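PDB 4QPW: glycosyl hydrolase family 10 from Bacteroides intestinalis DSM 17393, which probably hydrolyses glycosidic bonds in xylan and, through the carbohydrate-binding module described here, binds xylohexaose. Local coordinates for residues L72-R77 against G82-G87; I54-A59 against G130-K135; D60-E65 against V137-S142. All coordinates share one frame; numbering follows the deposited sequence. Where two conformers were deposited one is given.

In the fold
Interactions 1 and 2 join the two sheets of a beta-sandwich; interaction 3 packs a loop on one of them. The first two lie in the core, each centred about 5 Å from the centre of the chain. Interaction 3 is also buried but lies nearer one end, about 13 Å from that centre. Interactions 2 and 3 share strand 130-141, and interaction 1 uses its sheet neighbour, strand 69-78. No hydrogen bond crosses between the segments in any of them. Their chemistry still differs. Interaction 1 places a methyl on an aromatic face, interaction 2 adds a tyrosine edge and reaches the bound xylo-oligosaccharide through Q55, and interaction 3 is purely aliphatic, between a loop and a strand.

Interaction 1 (L72-R77 against G82-G87)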
loop_
_atom_site.group_PDB
_atom_site.type_symbol
_atom_site.label_atom_id
_atom_site.label_comp_id
_atom_site.label_asym_id
_atom_site.label_seq_id
_atom_site.Cartn_x
_atom_site.Cartn_y
_atom_site.Cartn_z
ATOM N N LEU A 72 11.136 0.210 0.544
ATOM C CA LEU A 72 9.772 0.649 0.767
ATOM C C LEU A 72 9.487 0.552 2.282
ATOM O O LEU A 72 9.761 -0.536 2.878
ATOM C CB LEU A 72 8.803 -0.275 0.029
ATOM C CG LEU A 72 7.343 -0.165 0.340
ATOM C CD1 LEU A 72 6.742 1.160 -0.102
ATOM C CD2 LEU A 72 6.555 -1.354 -0.266
ATOM N N LYS A 73 8.993 1.586 2.887
ATOM C CA LYS A 73 8.551 1.582 4.292
ATOM C C LYS A 73 7.106 1.877 4.335
ATOM O O LYS A 73 6.632 2.865 3.694
ATOM C CB LYS A 73 9.314 2.544 5.162
ATOM C CG LYS A 73 10.798 2.302 5.191
ATOM C CD LYS A 73 11.555 3.152 6.208
ATOM C CE LYS A 73 13.045 2.780 6.250
ATOM N NZ LYS A 73 13.774 3.515 7.288
ATOM N N MET A 74 6.298 1.095 5.056
ATOM C CA MET A 74 4.879 1.364 5.230
ATOM C C MET A 74 4.467 1.104 6.632
ATOM O O MET A 74 4.846 0.013 7.161
ATOM C CB MET A 74 4.124 0.465 4.293
ATOM C CG MET A 74 2.660 0.754 4.122
ATOM S SD MET A 74 1.722 -0.451 3.148
ATOM C CE MET A 74 3.231 -0.544 1.787
ATOM N N MET A 75 3.741 1.984 7.239
ATOM C CA MET A 75 3.165 1.726 8.577
ATOM C C MET A 75 1.725 1.279 8.400
ATOM O O MET A 75 0.908 2.000 7.783
ATOM C CB MET A 75 3.315 2.914 9.470
ATOM C CG MET A 75 2.558 2.726 10.783
ATOM S SD MET A 75 3.088 3.717 12.198
ATOM C CE MET A 75 1.650 4.647 12.578
ATOM N N VAL A 76 1.428 0.086 8.901
ATOM C CA VAL A 76 0.166 -0.644 8.618
ATOM C C VAL A 76 -0.324 -1.300 9.880
ATOM O O VAL A 76 0.489 -1.814 10.696
ATOM C CB VAL A 76 0.373 -1.717 7.568
ATOM C CG1 VAL A 76 -0.914 -2.449 7.188
ATOM C CG2 VAL A 76 1.107 -1.202 6.386
ATOM N N ARG A 77 -1.631 -1.338 10.059
ATOM C CA ARG A 77 -2.266 -2.261 11.053
ATOM C C ARG A 77 -3.574 -2.725 10.414
ATOM O O ARG A 77 -4.134 -2.139 9.445
ATOM C CB ARG A 77 -2.472 -1.604 12.366
ATOM C CG ARG A 77 -3.469 -0.598 12.415
ATOM C CD ARG A 77 -3.810 -0.059 13.836
ATOM N NE ARG A 77 -4.944 0.766 13.959
ATOM C CZ ARG A 77 -5.488 1.363 15.073
ATOM N NH1 ARG A 77 -4.964 1.197 16.327
ATOM N NH2 ARG A 77 -6.558 2.156 14.884
ATOM N N GLY A 82 -3.555 -10.246 8.919
ATOM C CA GLY A 82 -3.758 -10.494 7.524
ATOM C C GLY A 82 -2.572 -10.110 6.718
ATOM O O GLY A 82 -1.503 -9.744 7.287
ATOM N N LYS A 83 -2.681 -10.262 5.390
ATOM C CA LYS A 83 -1.609 -10.007 4.477
ATOM C C LYS A 83 -1.949 -8.959 3.417
ATOM O O LYS A 83 -3.052 -8.957 2.851
ATOM C CB LYS A 83 -1.218 -11.315 3.767
ATOM C CG LYS A 83 -0.120 -11.229 2.747
ATOM C CD LYS A 83 0.148 -12.488 1.937
ATOM C CE LYS A 83 1.051 -13.315 2.779
ATOM N NZ LYS A 83 0.845 -14.771 2.483
ATOM N N LEU A 84 -0.989 -8.048 3.216
ATOM C CA LEU A 84 -1.021 -6.918 2.228
ATOM C C LEU A 84 -0.077 -7.361 1.061
ATOM O O LEU A 84 1.096 -7.551 1.416
ATOM C CB LEU A 84 -0.610 -5.540 2.995
ATOM C CG LEU A 84 -0.961 -4.348 2.354
ATOM C CD1 LEU A 84 -2.471 -4.144 2.250
ATOM C CD2 LEU A 84 -0.361 -3.153 3.083
ATOM N N ASN A 85 -0.442 -7.555 -0.146
ATOM C CA ASN A 85 0.472 -7.752 -1.240
ATOM C C ASN A 85 0.799 -6.442 -1.913
ATOM O O ASN A 85 -0.096 -5.541 -1.970
ATOM C CB ASN A 85 -0.119 -8.707 -2.272
ATOM C CG ASN A 85 -0.287 -10.085 -1.665
ATOM O OD1 ASN A 85 -1.333 -10.356 -1.070
ATOM N ND2 ASN A 85 0.739 -10.790 -1.572
ATOM N N PHE A 86 1.995 -6.238 -2.404
ATOM C CA PHE A 86 2.385 -5.007 -3.065
ATOM C C PHE A 86 3.299 -5.223 -4.161
ATOM O O PHE A 86 4.018 -6.298 -4.216
ATOM C CB PHE A 86 2.898 -3.972 -2.030
ATOM C CG PHE A 86 4.124 -4.417 -1.333
ATOM C CD1 PHE A 86 5.317 -4.433 -1.943
ATOM C CD2 PHE A 86 4.024 -4.916 -0.052
ATOM C CE1 PHE A 86 6.442 -4.924 -1.320
ATOM C CE2 PHE A 86 5.160 -5.423 0.576
ATOM C CZ PHE A 86 6.321 -5.406 -0.065
ATOM N N GLY A 87 3.439 -4.249 -5.043
ATOM C CA GLY A 87 4.529 -4.166 -5.994
ATOM C C GLY A 87 4.963 -2.743 -6.133
ATOM O O GLY A 87 4.085 -1.832 -6.125
#
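L72 lays its methyl CD2 over one face of the F86 ring, in the core between the two sheets of the beta-sandwich. This is a CH-pi contact. CD2 of L72 lies 3.8 Å from the centroid of the F86 ring and 17° off the ring normal. It is displaced toward the CD1-CE1 side, with L72 CD2 to F86 CD1 at 3.7 Å. The two side chains arrive from opposite directions. L72 has CG anti to its backbone N (chi1 168°), which sends the branch across the core to the ring. The F86 ring is held by two more aromatics: F99 meets it at a slant, and F110 meets it edge-to-face.

The segments 72-77 and 82-87 run at 148° to each other, and their axes come within 9.5 Å. They follow each other in the chain yet belong to different sheets, so they form a beta-arch and not a hairpin.

Further out, backbone bonds tie L72 to F110 and M74 to Y108 within their own sheet. V121 packs on L72, and T123 on L84.

L84 makes the other half of the contact with its CD2 methyl. This methyl lies close to the sulfur of M74, but M74 has two conformers, so that approach is doubtful in detail. On V76 the partner is the CG2 methyl, with L84 CD2 to V76 CG2 at 4.1 Å.

Interaction 2 (I54-A59 against G130-K135); sequences IQYHTA and GTIQIK. With XYP (beta-D-xylopyranose), chain B; XYP (beta-D-xylopyranose), chain C.
I134 carries CG1 anti to its carbonyl carbon (chi1 -63°) and runs on extended (chi2 172°), which brings its CD1 methyl to T58 CG2. The T58 CG2 to I134 CD1 distance is 3.8 Å, and the two side chains cross at about a right angle. The same I134 methyl sits at the edge of the Y56 ring, near its plane, 4.3 Å from Y56 CE2. I132 reaches the far end of that ring, with its CD1 4.2 Å from Y56 OH. The polar ends are satisfied elsewhere in the core: Y56 OH is hydrogen-bonded to S125 OG, and T58 OG1 to T123 OG1.

This is packing between the two sheets of a beta-sandwich carbohydrate-binding module. Strand 54-57 belongs to the five-stranded sheet, and strand 130-141 to the other. Y56 faces the core, while its neighbour Q55 extends from the other face of the strand to the glycan.

The Q55 amide grips two adjacent xylose units. Its OE1 accepts a hydrogen bond from O2 of the chain B xylose at 2.6 Å. Its NE2 donates to O4 of the chain C xylose at 3.1 Å, and the bond is fairly straight (162°). That O4 is the glycosidic oxygen joining the two sugars, so the amide spans the linkage. A leucine here would remove both polar ends and would probably leave the O2 hydroxyl and the bridging oxygen without these partners. W18 and M122 pack against Q55. E20 OE1 and Q124 NE2 make further hydrogen bonds to the xylose chain.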
loop_
_atom_site.group_PDB
_atom_site.type_symbol
_atom_site.label_atom_id
_atom_site.label_comp_id
_atom_site.label_asym_id
_atom_site.label_seq_id
_atom_site.Cartn_x
_atom_site.Cartn_y
_atom_site.Cartn_z
ATOM N N ILE A 54 -9.458 -6.074 -4.990
ATOM C CA ILE A 54 -9.424 -4.815 -4.220
ATOM C C ILE A 54 -7.986 -4.324 -4.328
ATOM O O ILE A 54 -7.085 -4.923 -3.674
ATOM C CB ILE A 54 -9.878 -4.972 -2.837
ATOM C CG1 ILE A 54 -11.310 -5.562 -2.768
ATOM C CG2 ILE A 54 -9.826 -3.618 -2.127
ATOM C CD1 ILE A 54 -11.804 -5.824 -1.382
ATOM N N GLN A 55 -7.750 -3.383 -5.227
ATOM C CA GLN A 55 -6.354 -2.909 -5.519
ATOM C C GLN A 55 -6.323 -1.425 -5.571
ATOM O O GLN A 55 -7.310 -0.756 -5.956
ATOM C CB GLN A 55 -5.819 -3.559 -6.790
ATOM C CG GLN A 55 -6.590 -3.182 -8.054
ATOM C CD GLN A 55 -6.004 -3.784 -9.300
ATOM O OE1 GLN A 55 -4.803 -4.045 -9.403
ATOM N NE2 GLN A 55 -6.873 -4.071 -10.284
ATOM N N TYR A 56 -5.193 -0.843 -5.119
ATOM C CA TYR A 56 -5.144 0.587 -4.904
ATOM C C TYR A 56 -3.693 1.012 -4.858
ATOM O O TYR A 56 -2.848 0.318 -4.278
ATOM C CB TYR A 56 -5.913 0.962 -3.611
ATOM C CG TYR A 56 -5.705 0.075 -2.424
ATOM C CD1 TYR A 56 -6.448 -1.128 -2.280
ATOM C CD2 TYR A 56 -4.775 0.328 -1.436
ATOM C CE1 TYR A 56 -6.214 -2.026 -1.293
ATOM C CE2 TYR A 56 -4.564 -0.514 -0.415
ATOM C CZ TYR A 56 -5.259 -1.722 -0.317
ATOM O OH TYR A 56 -5.045 -2.558 0.759
ATOM N N HIS A 57 -3.427 2.186 -5.386
ATOM C CA HIS A 57 -2.076 2.763 -5.200
ATOM C C HIS A 57 -2.045 3.412 -3.855
ATOM O O HIS A 57 -2.947 4.185 -3.451
ATOM C CB HIS A 57 -1.788 3.830 -6.250
ATOM C CG HIS A 57 -1.669 3.296 -7.651
ATOM N ND1 HIS A 57 -1.446 4.168 -8.706
ATOM C CD2 HIS A 57 -1.743 2.031 -8.156
ATOM C CE1 HIS A 57 -1.411 3.447 -9.822
ATOM N NE2 HIS A 57 -1.596 2.173 -9.534
ATOM N N THR A 58 -0.974 3.168 -3.101
ATOM C CA THR A 58 -0.744 3.850 -1.810
ATOM C C THR A 58 0.311 4.911 -1.893
ATOM O O THR A 58 0.490 5.705 -0.917
ATOM C CB THR A 58 -0.425 2.809 -0.723
ATOM O OG1 THR A 58 0.699 2.034 -1.119
ATOM C CG2 THR A 58 -1.576 1.935 -0.404
ATOM N N ALA A 59 0.977 5.035 -3.028
ATOM C CA ALA A 59 1.968 6.063 -3.364
ATOM C C ALA A 59 2.096 6.025 -4.897
ATOM O O ALA A 59 1.752 5.019 -5.531
ATOM C CB ALA A 59 3.327 5.786 -2.718
ATOM N N GLY A 130 -12.090 -7.189 6.863
ATOM C CA GLY A 130 -11.921 -6.347 8.009
ATOM C C GLY A 130 -11.462 -4.950 7.605
ATOM O O GLY A 130 -11.814 -4.457 6.534
ATOM N N THR A 131 -10.710 -4.325 8.488
ATOM C CA THR A 131 -10.215 -2.929 8.256
ATOM C C THR A 131 -8.692 -2.986 8.183
ATOM O O THR A 131 -8.040 -3.511 9.124
ATOM C CB THR A 131 -10.652 -2.041 9.350
ATOM O OG1 THR A 131 -12.128 -2.032 9.466
ATOM C CG2 THR A 131 -10.246 -0.571 9.151
ATOM N N ILE A 132 -8.125 -2.466 7.088
ATOM C CA ILE A 132 -6.672 -2.178 6.943
ATOM C C ILE A 132 -6.498 -0.692 7.062
ATOM O O ILE A 132 -7.218 0.106 6.433
ATOM C CB ILE A 132 -6.192 -2.712 5.616
ATOM C CG1 ILE A 132 -6.348 -4.229 5.557
ATOM C CG2 ILE A 132 -4.752 -2.246 5.391
ATOM C CD1 ILE A 132 -6.063 -4.781 4.187
ATOM N N GLN A 133 -5.533 -0.255 7.874
ATOM C CA GLN A 133 -5.150 1.163 8.003
ATOM C C GLN A 133 -3.684 1.358 7.677
ATOM O O GLN A 133 -2.824 0.553 8.093
ATOM C CB GLN A 133 -5.448 1.611 9.403
ATOM C CG GLN A 133 -6.973 1.554 9.725
ATOM C CD GLN A 133 -7.292 2.044 11.131
ATOM O OE1 GLN A 133 -6.486 1.881 12.041
ATOM N NE2 GLN A 133 -8.389 2.677 11.275
ATOM N N ILE A 134 -3.404 2.382 6.859
ATOM C CA ILE A 134 -2.045 2.687 6.378
ATOM C C ILE A 134 -1.755 4.112 6.736
ATOM O O ILE A 134 -2.429 5.046 6.333
ATOM C CB ILE A 134 -1.948 2.419 4.868
ATOM C CG1 ILE A 134 -2.189 0.947 4.587
ATOM C CG2 ILE A 134 -0.564 2.896 4.374
ATOM C CD1 ILE A 134 -2.312 0.604 3.106
ATOM N N LYS A 135 -0.710 4.324 7.573
ATOM C CA LYS A 135 -0.405 5.653 8.058
ATOM C C LYS A 135 0.490 6.491 7.087
ATOM O O LYS A 135 0.281 7.697 7.014
ATOM C CB LYS A 135 0.317 5.493 9.414
ATOM C CG LYS A 135 0.445 6.669 10.277
ATOM C CD LYS A 135 -0.899 7.057 10.879
ATOM C CE LYS A 135 -0.790 8.256 11.844
ATOM N NZ LYS A 135 -2.118 8.698 12.326
HETATM C C1 XYP B . -4.584 -5.988 -13.006
HETATM C C2 XYP B . -4.054 -6.323 -11.641
HETATM C C3 XYP B . -3.187 -7.572 -11.667
HETATM C C4 XYP B . -4.001 -8.715 -12.329
HETATM C C5 XYP B . -4.562 -8.236 -13.615
HETATM O O2 XYP B . -3.250 -5.248 -11.152
HETATM O O3 XYP B . -2.795 -7.912 -10.305
HETATM O O4 XYP B . -3.103 -9.824 -12.475
HETATM O O5 XYP B . -5.419 -7.125 -13.451
HETATM C C1 XYP C . -5.228 -1.438 -15.004
HETATM C C2 XYP C . -6.671 -2.005 -14.951
HETATM C C3 XYP C . -6.640 -3.088 -13.897
HETATM C C4 XYP C . -5.513 -4.046 -14.050
HETATM C C5 XYP C . -4.186 -3.316 -14.138
HETATM O O2 XYP C . -7.653 -1.019 -14.667
HETATM O O3 XYP C . -7.904 -3.822 -13.869
HETATM O O4 XYP C . -5.454 -4.906 -12.889
HETATM O O5 XYP C . -4.236 -2.371 -15.230
#

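Interaction 3 (D60-E65 against V137-S142)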
loop_
_atom_site.group_PDB
_atom_site.type_symbol
_atom_site.label_atom_id
_atom_site.label_comp_id
_atom_site.label_asym_id
_atom_site.label_seq_id
_atom_site.Cartn_x
_atom_site.Cartn_y
_atom_site.Cartn_z
ATOM N N ASP A 60 2.614 7.104 -5.468
ATOM C CA ASP A 60 2.691 7.228 -6.942
ATOM C C ASP A 60 3.767 8.220 -7.267
ATOM O O ASP A 60 4.379 8.845 -6.373
ATOM C CB ASP A 60 1.284 7.748 -7.417
ATOM C CG ASP A 60 1.014 7.626 -8.879
ATOM O OD1 ASP A 60 1.798 7.087 -9.604
ATOM O OD2 ASP A 60 -0.072 8.240 -9.234
ATOM N N ASN A 61 4.084 8.362 -8.559
ATOM C CA ASN A 61 5.050 9.377 -8.990
ATOM C C ASN A 61 6.409 9.133 -8.329
ATOM O O ASN A 61 7.104 10.093 -7.937
ATOM C CB ASN A 61 4.547 10.819 -8.663
ATOM C CG ASN A 61 3.046 11.020 -8.906
ATOM O OD1 ASN A 61 2.269 10.921 -8.038
ATOM N ND2 ASN A 61 2.708 11.205 -10.201
ATOM N N LEU A 62 6.823 7.890 -8.221
ATOM C CA LEU A 62 8.009 7.583 -7.419
ATOM C C LEU A 62 9.285 8.024 -8.069
ATOM O O LEU A 62 9.448 7.822 -9.313
ATOM C CB LEU A 62 8.029 6.108 -7.084
ATOM C CG LEU A 62 6.864 5.542 -6.293
ATOM C CD1 LEU A 62 7.031 4.038 -6.135
ATOM C CD2 LEU A 62 6.680 6.245 -4.958
ATOM N N PRO A 63 10.277 8.434 -7.318
ATOM C CA PRO A 63 11.563 8.950 -7.892
ATOM C C PRO A 63 12.553 7.822 -7.933
ATOM O O PRO A 63 13.621 7.908 -7.094
ATOM C CB PRO A 63 11.998 9.969 -6.878
ATOM C CG PRO A 63 11.541 9.344 -5.538
ATOM C CD PRO A 63 10.166 8.786 -5.894
ATOM N N ILE A 64 12.272 6.659 -8.361
ATOM C CA ILE A 64 13.141 5.507 -8.382
ATOM C C ILE A 64 13.682 5.272 -9.797
ATOM O O ILE A 64 13.017 5.517 -10.786
ATOM C CB ILE A 64 12.519 4.269 -7.738
ATOM C CG1 ILE A 64 11.288 3.800 -8.455
ATOM C CG2 ILE A 64 12.254 4.435 -6.228
ATOM C CD1 ILE A 64 10.543 2.605 -7.788
ATOM N N GLU A 65 14.919 4.775 -9.809
ATOM C CA GLU A 65 15.688 4.562 -11.090
ATOM C C GLU A 65 16.055 3.127 -11.168
ATOM O O GLU A 65 16.483 2.474 -10.234
ATOM C CB GLU A 65 16.948 5.401 -11.023
ATOM C CG GLU A 65 16.665 6.893 -10.932
ATOM C CD GLU A 65 17.953 7.665 -10.597
ATOM O OE1 GLU A 65 18.660 7.873 -11.559
ATOM O OE2 GLU A 65 18.318 7.917 -9.440
ATOM N N VAL A 137 3.651 6.003 3.621
ATOM C CA VAL A 137 4.513 5.246 2.742
ATOM C C VAL A 137 5.746 6.058 2.431
ATOM O O VAL A 137 5.613 7.269 2.119
ATOM C CB VAL A 137 3.762 4.898 1.404
ATOM C CG1 VAL A 137 4.622 4.075 0.525
ATOM C CG2 VAL A 137 2.467 4.163 1.696
ATOM N N LYS A 138 6.920 5.454 2.541
ATOM C CA LYS A 138 8.173 6.108 2.199
ATOM C C LYS A 138 8.967 5.240 1.260
ATOM O O LYS A 138 8.915 4.016 1.352
ATOM C CB LYS A 138 9.034 6.399 3.470
ATOM C CG LYS A 138 8.372 7.234 4.538
ATOM C CD LYS A 138 9.164 7.432 5.790
ATOM C CE LYS A 138 8.418 8.176 6.862
ATOM N NZ LYS A 138 9.208 8.366 8.114
ATOM N N ILE A 139 9.779 5.912 0.440
ATOM C CA ILE A 139 10.873 5.239 -0.283
ATOM C C ILE A 139 12.145 5.838 0.237
ATOM O O ILE A 139 12.279 7.074 0.310
ATOM C CB ILE A 139 10.806 5.467 -1.812
ATOM C CG1 ILE A 139 9.506 4.949 -2.442
ATOM C CG2 ILE A 139 12.020 4.883 -2.489
ATOM C CD1 ILE A 139 9.230 3.525 -2.328
ATOM N N THR A 140 13.101 4.979 0.620
ATOM C CA THR A 140 14.385 5.418 1.188
ATOM C C THR A 140 15.526 4.733 0.452
ATOM O O THR A 140 15.373 3.757 -0.259
ATOM C CB THR A 140 14.470 5.154 2.706
ATOM O OG1 THR A 140 14.590 3.772 2.977
ATOM C CG2 THR A 140 13.268 5.697 3.436
ATOM N N HIS A 141 16.737 5.289 0.657
ATOM C CA HIS A 141 17.949 4.573 0.256
ATOM C C HIS A 141 19.011 4.888 1.310
ATOM O O HIS A 141 18.946 5.829 2.063
ATOM C CB HIS A 141 18.431 4.992 -1.164
ATOM C CG HIS A 141 18.932 6.342 -1.185
ATOM N ND1 HIS A 141 18.133 7.431 -1.320
ATOM C CD2 HIS A 141 20.181 6.859 -1.108
ATOM C CE1 HIS A 141 18.803 8.553 -1.286
ATOM N NE2 HIS A 141 20.088 8.221 -1.151
ATOM N N SER A 142 20.057 4.055 1.305
ATOM C CA SER A 142 21.072 4.137 2.394
ATOM C C SER A 142 22.050 5.145 2.128
ATOM O O SER A 142 22.635 5.090 1.088
ATOM C CB SER A 142 21.744 2.802 2.387
ATOM O OG SER A 142 20.899 1.992 3.119
#
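Toward one end of the beta-sandwich, the loop 60-65 packs L62 and I64 onto I139 of strand 130-141. I139 divides its branches between them. Its CG1 meets L62 CD2 at 4.0 Å, and its CG2 meets I64 CG2 at 3.8 Å. Both loop side chains cross I139 at about a right angle. The torsion of I139 explains the division: CG1 is anti to the carbonyl carbon (chi1 -60°), while CG2 is anti to the backbone N, so the two branches spread to different partners. All three residues are buried, and the contact is entirely aliphatic.

L62 and I64 both point toward the strand, on either side of P63 in the chain. P63 is the centre of an inverse gamma turn, closed by a weak bond from I64 N to L62 O of 3.2 Å. Its side chain touches Y6. Earlier in the loop, D60 OD1 accepts a hydrogen bond from N61 N at 2.8 Å. The donor comes from above the carboxylate plane, and the bond is bent (136°).

Backbone bonds fix both sides of the contact. L62 is tied to G119 and I64 to G118, just before strand 120-124. I139 is tied to D5 on strand 3-9. Y70 touches both I64 and I139, and V121 packs on L62, so the apolar cluster continues into strands 69-78 and 120-124. I139 turns its side chain from strand 130-141 into the core of the beta-sandwich, where the loop 60-65 covers it.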